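Local atomic coordinates of putative ABC-transporter ATP-binding protein (Alicyclobacillus acidocaldarius, PDB entry 1Z47), a protein that probably binds and hydrolyses ATP as the ATPase subunit of a putative sulfate ABC transporter. Residues H300-A314 with I317-S331. Sequence-based numbering, arbitrary orientation.
Sequences HAQVVRSAFKGSYSA and IRTKDGEVWEVHVPS
Two consecutive beta hairpins share the central strand 312-319 here, making a three-stranded antiparallel meander in the C-terminal beta domain that follows the ATP-binding domain. At one end strand 301-308 pairs with residues 317-319: Gln-302 and Arg-318 form a hydrogen-bonded pair, with Arg-318 N giving a nearly straight bond (170°) to Gln-302 O. On the face that also carries Ala-301, CG2 of Ile-317 rests 3.7 Å from CG2 of Val-303, while CB and CD1 of Ile-317 pack on the Ala-301 methyl; Met-345 of strand 342-347 touches both Ala-301 and Ile-317. At the other end Ser-313 and Val-329 exchange two backbone bonds, and Val-329 CG2 lies against Ser-313 CB.

Beside that pair the rings of Tyr-312 and His-328 stack face to face, centroids 4.1 Å apart and planes at 25°, with Tyr-312 CE1 over the middle of the imidazole. With CG between the backbone N and the carbonyl carbon (chi1 72°), the Tyr-312 ring lies between His-328 and Lys-309, whose CB sits over the rim of the opposite face. His-328 NE2 donates a 2.8 Å bond, lying in the imidazole plane, to Glu-326 OE2, which with the stack helps to fix the ring's rotation. With an alanine here instead of His-328, one phenol face would probably be left without its stacking partner and Glu-326 without this donor. Lys-309 NZ bonds to Tyr-312 OH and also makes salt bridges to Glu-207 and Glu-211 of the second subunit. Beyond the stack, the hydroxyl OG of Ser-331 donates to Gly-310 O at 2.6 Å.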
ATOM      1  N   HIS B 300       2.733  19.978 -25.378  1.00 72.09           N
ATOM      2  CA  HIS B 300       3.001  18.536 -25.485  1.00 68.46           C
ATOM      3  C   HIS B 300       1.817  17.728 -24.980  1.00 65.64           C
ATOM      4  O   HIS B 300       1.480  16.678 -25.537  1.00 64.29           O
ATOM      5  CB  HIS B 300       4.217  18.147 -24.652  1.00 68.14           C
ATOM      6  CG  HIS B 300       5.510  18.683 -25.171  1.00 70.03           C
ATOM      7  ND1 HIS B 300       6.655  18.726 -24.403  1.00 71.27           N
ATOM      8  CD2 HIS B 300       5.855  19.158 -26.389  1.00 70.32           C
ATOM      9  CE1 HIS B 300       7.650  19.205 -25.129  1.00 71.64           C
ATOM     10  NE2 HIS B 300       7.191  19.473 -26.338  1.00 71.42           N
ATOM     11  N   ALA B 301       1.188  18.220 -23.917  1.00 61.04           N
ATOM     12  CA  ALA B 301       0.065  17.514 -23.341  1.00 58.82           C
ATOM     13  C   ALA B 301      -0.997  18.417 -22.750  1.00 57.69           C
ATOM     14  O   ALA B 301      -0.844  19.630 -22.669  1.00 57.04           O
ATOM     15  CB  ALA B 301       0.567  16.544 -22.283  1.00 60.80           C
ATOM     16  N   GLN B 302      -2.094  17.798 -22.350  1.00 56.51           N
ATOM     17  CA  GLN B 302      -3.196  18.513 -21.746  1.00 56.84           C
ATOM     18  C   GLN B 302      -3.464  17.779 -20.437  1.00 53.97           C
ATOM     19  O   GLN B 302      -3.482  16.547 -20.393  1.00 52.00           O
ATOM     20  CB  GLN B 302      -4.417  18.475 -22.666  1.00 59.38           C
ATOM     21  CG  GLN B 302      -5.559  19.345 -22.203  1.00 66.86           C
ATOM     22  CD  GLN B 302      -6.663  19.446 -23.235  1.00 71.73           C
ATOM     23  OE1 GLN B 302      -7.219  18.435 -23.672  1.00 75.45           O
ATOM     24  NE2 GLN B 302      -6.992  20.671 -23.627  1.00 75.56           N
ATOM     25  N   VAL B 303      -3.658  18.537 -19.371  1.00 51.42           N
ATOM     26  CA  VAL B 303      -3.889  17.952 -18.062  1.00 46.87           C
ATOM     27  C   VAL B 303      -5.242  17.293 -17.929  1.00 46.37           C
ATOM     28  O   VAL B 303      -6.272  17.899 -18.209  1.00 47.62           O
ATOM     29  CB  VAL B 303      -3.743  19.020 -16.971  1.00 50.54           C
ATOM     30  CG1 VAL B 303      -4.241  18.475 -15.629  1.00 46.98           C
ATOM     31  CG2 VAL B 303      -2.287  19.467 -16.888  1.00 45.35           C
ATOM     32  N   VAL B 304      -5.238  16.033 -17.518  1.00 43.37           N
ATOM     33  CA  VAL B 304      -6.483  15.326 -17.318  1.00 43.52           C
ATOM     34  C   VAL B 304      -6.891  15.738 -15.909  1.00 39.77           C
ATOM     35  O   VAL B 304      -8.000  16.208 -15.687  1.00 40.23           O
ATOM     36  CB  VAL B 304      -6.285  13.799 -17.394  1.00 44.78           C
ATOM     37  CG1 VAL B 304      -7.612  13.094 -17.203  1.00 46.62           C
ATOM     38  CG2 VAL B 304      -5.677  13.423 -18.739  1.00 46.54           C
ATOM     39  N   ARG B 305      -5.986  15.571 -14.952  1.00 41.52           N
ATOM     40  CA  ARG B 305      -6.288  15.986 -13.591  1.00 44.78           C
ATOM     41  C   ARG B 305      -5.117  15.859 -12.640  1.00 44.21           C
ATOM     42  O   ARG B 305      -4.059  15.340 -13.007  1.00 41.36           O
ATOM     43  CB  ARG B 305      -7.514  15.241 -13.041  1.00 46.18           C
ATOM     44  CG  ARG B 305      -7.319  13.806 -12.724  1.00 47.67           C
ATOM     45  CD  ARG B 305      -7.961  13.508 -11.394  1.00 50.08           C
ATOM     46  NE  ARG B 305      -7.521  12.214 -10.899  1.00 50.96           N
ATOM     47  CZ  ARG B 305      -7.648  11.809  -9.639  1.00 50.30           C
ATOM     48  NH1 ARG B 305      -8.209  12.601  -8.728  1.00 46.92           N
ATOM     49  NH2 ARG B 305      -7.198  10.612  -9.292  1.00 40.98           N
ATOM     50  N   SER B 306      -5.312  16.385 -11.430  1.00 42.81           N
ATOM     51  CA  SER B 306      -4.300  16.362 -10.379  1.00 45.65           C
ATOM     52  C   SER B 306      -4.897  15.831  -9.075  1.00 42.85           C
ATOM     53  O   SER B 306      -6.114  15.859  -8.883  1.00 42.96           O
ATOM     54  CB  SER B 306      -3.734  17.773 -10.154  1.00 46.95           C
ATOM     55  OG  SER B 306      -2.651  18.079 -11.033  1.00 53.38           O
ATOM     56  N   ALA B 307      -4.035  15.322  -8.198  1.00 42.00           N
ATOM     57  CA  ALA B 307      -4.462  14.803  -6.899  1.00 42.35           C
ATOM     58  C   ALA B 307      -3.373  15.137  -5.884  1.00 38.52           C
ATOM     59  O   ALA B 307      -2.209  14.804  -6.067  1.00 37.88           O
ATOM     60  CB  ALA B 307      -4.688  13.274  -6.960  1.00 39.07           C
ATOM     61  N   PHE B 308      -3.770  15.821  -4.818  1.00 40.36           N
ATOM     62  CA  PHE B 308      -2.836  16.202  -3.779  1.00 37.04           C
ATOM     63  C   PHE B 308      -2.496  14.975  -2.942  1.00 34.70           C
ATOM     64  O   PHE B 308      -3.380  14.385  -2.323  1.00 32.31           O
ATOM     65  CB  PHE B 308      -3.466  17.271  -2.881  1.00 40.33           C
ATOM     66  CG  PHE B 308      -2.567  17.722  -1.777  1.00 45.50           C
ATOM     67  CD1 PHE B 308      -1.386  18.396  -2.061  1.00 46.17           C
ATOM     68  CD2 PHE B 308      -2.858  17.411  -0.450  1.00 44.78           C
ATOM     69  CE1 PHE B 308      -0.500  18.752  -1.044  1.00 50.05           C
ATOM     70  CE2 PHE B 308      -1.974  17.765   0.575  1.00 46.75           C
ATOM     71  CZ  PHE B 308      -0.797  18.433   0.279  1.00 43.97           C
ATOM     72  N   LYS B 309      -1.225  14.605  -2.869  1.00 32.29           N
ATOM     73  CA  LYS B 309      -0.896  13.418  -2.082  1.00 36.67           C
ATOM     74  C   LYS B 309      -0.026  13.689  -0.859  1.00 39.22           C
ATOM     75  O   LYS B 309       0.571  12.779  -0.289  1.00 41.98           O
ATOM     76  CB  LYS B 309      -0.272  12.358  -2.999  1.00 43.59           C
ATOM     77  CG  LYS B 309      -1.245  11.934  -4.128  1.00 41.98           C
ATOM     78  CD  LYS B 309      -0.801  10.674  -4.818  1.00 48.83           C
ATOM     79  CE  LYS B 309      -0.939   9.472  -3.903  1.00 43.31           C
ATOM     80  NZ  LYS B 309      -0.366   8.267  -4.545  1.00 45.89           N
ATOM     81  N   GLY B 310       0.033  14.951  -0.449  1.00 42.38           N
ATOM     82  CA  GLY B 310       0.811  15.320   0.723  1.00 42.67           C
ATOM     83  C   GLY B 310       2.180  15.876   0.419  1.00 45.07           C
ATOM     84  O   GLY B 310       2.359  17.088   0.335  1.00 50.77           O
ATOM     85  N   SER B 311       3.151  14.985   0.261  1.00 48.02           N
ATOM     86  CA  SER B 311       4.523  15.372  -0.047  1.00 49.00           C
ATOM     87  C   SER B 311       4.674  15.799  -1.500  1.00 48.36           C
ATOM     88  O   SER B 311       5.707  16.343  -1.885  1.00 48.63           O
ATOM     89  CB  SER B 311       5.469  14.198   0.211  1.00 52.84           C
ATOM     90  OG  SER B 311       6.698  14.402  -0.458  1.00 56.85           O
ATOM     91  N   TYR B 312       3.649  15.530  -2.305  1.00 46.90           N
ATOM     92  CA  TYR B 312       3.694  15.880  -3.723  1.00 44.88           C
ATOM     93  C   TYR B 312       2.302  15.812  -4.309  1.00 43.31           C
ATOM     94  O   TYR B 312       1.400  15.202  -3.728  1.00 44.75           O
ATOM     95  CB  TYR B 312       4.618  14.904  -4.471  1.00 39.88           C
ATOM     96  CG  TYR B 312       4.036  13.513  -4.620  1.00 40.76           C
ATOM     97  CD1 TYR B 312       3.196  13.206  -5.690  1.00 36.28           C
ATOM     98  CD2 TYR B 312       4.256  12.524  -3.647  1.00 42.52           C
ATOM     99  CE1 TYR B 312       2.580  11.955  -5.800  1.00 37.31           C
ATOM    100  CE2 TYR B 312       3.633  11.257  -3.748  1.00 44.30           C
ATOM    101  CZ  TYR B 312       2.795  10.990  -4.830  1.00 44.02           C
ATOM    102  OH  TYR B 312       2.156   9.772  -4.943  1.00 41.05           O
ATOM    103  N   SER B 313       2.127  16.459  -5.455  1.00 40.15           N
ATOM    104  CA  SER B 313       0.867  16.456  -6.156  1.00 41.22           C
ATOM    105  C   SER B 313       1.027  15.565  -7.400  1.00 41.98           C
ATOM    106  O   SER B 313       2.013  15.675  -8.142  1.00 42.28           O
ATOM    107  CB  SER B 313       0.495  17.881  -6.576  1.00 42.77           C
ATOM    108  OG  SER B 313      -0.772  17.930  -7.228  1.00 46.96           O
ATOM    109  N   ALA B 314       0.068  14.677  -7.614  1.00 40.91           N
ATOM    110  CA  ALA B 314       0.132  13.792  -8.763  1.00 45.45           C
ATOM    111  C   ALA B 314      -0.619  14.454  -9.903  1.00 44.07           C
ATOM    112  O   ALA B 314      -1.748  14.919  -9.733  1.00 49.10           O
ATOM    113  CB  ALA B 314      -0.495  12.432  -8.435  1.00 43.14           C
ATOM    114  N   ILE B 317      -1.397  13.694 -17.380  1.00 41.09           N
ATOM    115  CA  ILE B 317      -1.514  14.459 -18.632  1.00 45.67           C
ATOM    116  C   ILE B 317      -1.561  13.535 -19.861  1.00 47.80           C
ATOM    117  O   ILE B 317      -0.977  12.443 -19.861  1.00 44.62           O
ATOM    118  CB  ILE B 317      -0.327  15.422 -18.797  1.00 45.86           C
ATOM    119  CG1 ILE B 317       0.975  14.628 -18.801  1.00 44.70           C
ATOM    120  CG2 ILE B 317      -0.342  16.465 -17.662  1.00 48.66           C
ATOM    121  CD1 ILE B 317       2.224  15.440 -19.056  1.00 43.02           C
ATOM    122  N   ARG B 318      -2.268  13.980 -20.901  1.00 48.27           N
ATOM    123  CA  ARG B 318      -2.408  13.214 -22.145  1.00 47.75           C
ATOM    124  C   ARG B 318      -1.703  13.940 -23.271  1.00 48.00           C
ATOM    125  O   ARG B 318      -2.046  15.078 -23.590  1.00 49.65           O
ATOM    126  CB  ARG B 318      -3.874  13.068 -22.529  1.00 48.76           C
ATOM    127  CG  ARG B 318      -4.109  12.265 -23.817  1.00 54.12           C
ATOM    128  CD  ARG B 318      -5.547  12.430 -24.282  1.00 58.95           C
ATOM    129  NE  ARG B 318      -6.464  12.313 -23.154  1.00 66.39           N
ATOM    130  CZ  ARG B 318      -6.770  11.165 -22.554  1.00 69.62           C
ATOM    131  NH1 ARG B 318      -7.604  11.152 -21.521  1.00 68.11           N
ATOM    132  NH2 ARG B 318      -6.261  10.024 -23.007  1.00 71.61           N
ATOM    133  N   THR B 319      -0.715  13.287 -23.860  1.00 46.37           N
ATOM    134  CA  THR B 319       0.030  13.869 -24.968  1.00 46.31           C
ATOM    135  C   THR B 319      -0.825  13.920 -26.223  1.00 45.33           C
ATOM    136  O   THR B 319      -1.935  13.386 -26.266  1.00 44.22           O
ATOM    137  CB  THR B 319       1.254  13.038 -25.306  1.00 45.86           C
ATOM    138  OG1 THR B 319       0.837  11.767 -25.828  1.00 47.73           O
ATOM    139  CG2 THR B 319       2.074  12.828 -24.087  1.00 42.93           C
ATOM    140  N   LYS B 320      -0.286  14.564 -27.248  1.00 50.33           N
ATOM    141  CA  LYS B 320      -0.962  14.683 -28.537  1.00 52.40           C
ATOM    142  C   LYS B 320      -1.227  13.282 -29.102  1.00 51.28           C
ATOM    143  O   LYS B 320      -2.294  13.015 -29.658  1.00 51.24           O
ATOM    144  CB  LYS B 320      -0.078  15.480 -29.502  1.00 55.23           C
ATOM    145  CG  LYS B 320       1.247  14.788 -29.846  1.00 62.19           C
ATOM    146  CD  LYS B 320       2.102  14.552 -28.604  1.00 64.54           C
ATOM    147  CE  LYS B 320       3.222  13.562 -28.867  1.00 64.21           C
ATOM    148  NZ  LYS B 320       4.146  13.496 -27.702  1.00 68.25           N
ATOM    149  N   ASP B 321      -0.248  12.398 -28.930  1.00 47.46           N
ATOM    150  CA  ASP B 321      -0.305  11.015 -29.395  1.00 49.25           C
ATOM    151  C   ASP B 321      -1.200  10.111 -28.524  1.00 48.76           C
ATOM    152  O   ASP B 321      -1.317   8.912 -28.768  1.00 47.81           O
ATOM    153  CB  ASP B 321       1.123  10.452 -29.456  1.00 56.25           C
ATOM    154  CG  ASP B 321       1.172   9.026 -29.979  1.00 64.99           C
ATOM    155  OD1 ASP B 321       0.984   8.088 -29.167  1.00 70.97           O
ATOM    156  OD2 ASP B 321       1.387   8.839 -31.203  1.00 61.91           O
ATOM    157  N   GLY B 322      -1.819  10.677 -27.496  1.00 46.61           N
ATOM    158  CA  GLY B 322      -2.719   9.888 -26.664  1.00 46.29           C
ATOM    159  C   GLY B 322      -2.106   9.118 -25.506  1.00 43.01           C
ATOM    160  O   GLY B 322      -2.751   8.242 -24.910  1.00 41.47           O
ATOM    161  N   GLU B 323      -0.864   9.421 -25.183  1.00 36.10           N
ATOM    162  CA  GLU B 323      -0.229   8.756 -24.059  1.00 38.19           C
ATOM    163  C   GLU B 323      -0.591   9.491 -22.773  1.00 39.94           C
ATOM    164  O   GLU B 323      -0.472  10.718 -22.694  1.00 40.04           O
ATOM    165  CB  GLU B 323       1.280   8.756 -24.222  1.00 36.97           C
ATOM    166  CG  GLU B 323       1.824   7.737 -25.229  1.00 38.09           C
ATOM    167  CD  GLU B 323       3.332   7.844 -25.364  1.00 38.20           C
ATOM    168  OE1 GLU B 323       3.951   6.950 -25.988  1.00 37.74           O
ATOM    169  OE2 GLU B 323       3.896   8.833 -24.834  1.00 38.88           O
ATOM    170  N   VAL B 324      -1.036   8.745 -21.765  1.00 38.88           N
ATOM    171  CA  VAL B 324      -1.374   9.358 -20.492  1.00 37.57           C
ATOM    172  C   VAL B 324      -0.201   9.131 -19.561  1.00 36.79           C
ATOM    173  O   VAL B 324       0.102   7.999 -19.187  1.00 33.43           O
ATOM    174  CB  VAL B 324      -2.676   8.759 -19.905  1.00 39.07           C
ATOM    175  CG1 VAL B 324      -2.911   9.254 -18.470  1.00 37.28           C
ATOM    176  CG2 VAL B 324      -3.843   9.177 -20.762  1.00 42.54           C
ATOM    177  N   TRP B 325       0.477  10.221 -19.222  1.00 33.36           N
ATOM    178  CA  TRP B 325       1.645  10.193 -18.343  1.00 36.19           C
ATOM    179  C   TRP B 325       1.300  10.635 -16.925  1.00 35.37           C
ATOM    180  O   TRP B 325       0.452  11.510 -16.731  1.00 40.57           O
ATOM    181  CB  TRP B 325       2.732  11.149 -18.841  1.00 37.37           C
ATOM    182  CG  TRP B 325       3.480  10.701 -20.049  1.00 38.91           C
ATOM    183  CD1 TRP B 325       2.950  10.389 -21.270  1.00 35.44           C
ATOM    184  CD2 TRP B 325       4.898  10.539 -20.172  1.00 32.57           C
ATOM    185  NE1 TRP B 325       3.950  10.044 -22.140  1.00 32.32           N
ATOM    186  CE2 TRP B 325       5.156  10.129 -21.499  1.00 35.81           C
ATOM    187  CE3 TRP B 325       5.976  10.701 -19.294  1.00 38.17           C
ATOM    188  CZ2 TRP B 325       6.454   9.879 -21.974  1.00 36.69           C
ATOM    189  CZ3 TRP B 325       7.270  10.455 -19.761  1.00 38.97           C
ATOM    190  CH2 TRP B 325       7.497  10.046 -21.095  1.00 41.64           C
ATOM    191  N   GLU B 326       1.970  10.033 -15.945  1.00 37.11           N
ATOM    192  CA  GLU B 326       1.793  10.414 -14.553  1.00 37.82           C
ATOM    193  C   GLU B 326       3.048  11.180 -14.168  1.00 34.26           C
ATOM    194  O   GLU B 326       4.165  10.715 -14.364  1.00 37.19           O
ATOM    195  CB  GLU B 326       1.632   9.204 -13.615  1.00 38.98           C
ATOM    196  CG  GLU B 326       1.420   9.654 -12.152  1.00 43.42           C
ATOM    197  CD  GLU B 326       1.145   8.513 -11.177  1.00 44.30           C
ATOM    198  OE1 GLU B 326       0.839   7.390 -11.627  1.00 45.92           O
ATOM    199  OE2 GLU B 326       1.220   8.755  -9.953  1.00 41.65           O
ATOM    200  N   VAL B 327       2.843  12.370 -13.632  1.00 36.47           N
ATOM    201  CA  VAL B 327       3.939  13.229 -13.230  1.00 35.99           C
ATOM    202  C   VAL B 327       3.748  13.632 -11.767  1.00 34.86           C
ATOM    203  O   VAL B 327       2.624  13.866 -11.330  1.00 36.78           O
ATOM    204  CB  VAL B 327       3.961  14.529 -14.097  1.00 40.93           C
ATOM    205  CG1 VAL B 327       5.069  15.483 -13.595  1.00 40.62           C
ATOM    206  CG2 VAL B 327       4.170  14.169 -15.597  1.00 36.46           C
ATOM    207  N   HIS B 328       4.850  13.728 -11.030  1.00 39.64           N
ATOM    208  CA  HIS B 328       4.788  14.131  -9.628  1.00 42.50           C
ATOM    209  C   HIS B 328       5.425  15.510  -9.470  1.00 40.29           C
ATOM    210  O   HIS B 328       6.612  15.673  -9.720  1.00 44.56           O
ATOM    211  CB  HIS B 328       5.511  13.100  -8.744  1.00 41.90           C
ATOM    212  CG  HIS B 328       4.783  11.792  -8.627  1.00 36.35           C
ATOM    213  ND1 HIS B 328       5.266  10.733  -7.891  1.00 35.94           N
ATOM    214  CD2 HIS B 328       3.589  11.390  -9.130  1.00 34.99           C
ATOM    215  CE1 HIS B 328       4.403   9.731  -7.950  1.00 38.27           C
ATOM    216  NE2 HIS B 328       3.376  10.104  -8.694  1.00 35.31           N
ATOM    217  N   VAL B 329       4.637  16.507  -9.085  1.00 45.12           N
ATOM    218  CA  VAL B 329       5.200  17.852  -8.896  1.00 48.66           C
ATOM    219  C   VAL B 329       5.230  18.199  -7.406  1.00 49.07           C
ATOM    220  O   VAL B 329       4.382  17.732  -6.651  1.00 48.55           O
ATOM    221  CB  VAL B 329       4.392  18.918  -9.651  1.00 44.86           C
ATOM    222  CG1 VAL B 329       4.357  18.587 -11.141  1.00 50.91           C
ATOM    223  CG2 VAL B 329       2.981  18.996  -9.105  1.00 52.94           C
ATOM    224  N   PRO B 330       6.203  19.026  -6.964  1.00 53.09           N
ATOM    225  CA  PRO B 330       6.326  19.423  -5.552  1.00 52.49           C
ATOM    226  C   PRO B 330       5.039  19.962  -4.919  1.00 53.29           C
ATOM    227  O   PRO B 330       4.210  20.570  -5.599  1.00 51.27           O
ATOM    228  CB  PRO B 330       7.438  20.471  -5.584  1.00 52.49           C
ATOM    229  CG  PRO B 330       7.332  21.045  -6.964  1.00 56.34           C
ATOM    230  CD  PRO B 330       7.134  19.806  -7.799  1.00 54.06           C
ATOM    231  N   SER B 331       4.866  19.720  -3.621  1.00 54.79           N
ATOM    232  CA  SER B 331       3.676  20.203  -2.915  1.00 60.45           C
ATOM    233  C   SER B 331       3.483  21.691  -3.178  1.00 60.70           C
ATOM    234  O   SER B 331       2.354  22.191  -3.240  1.00 60.83           O
ATOM    235  CB  SER B 331       3.811  19.976  -1.412  1.00 61.30           C
ATOM    236  OG  SER B 331       3.919  18.595  -1.115  1.00 66.91           O
TER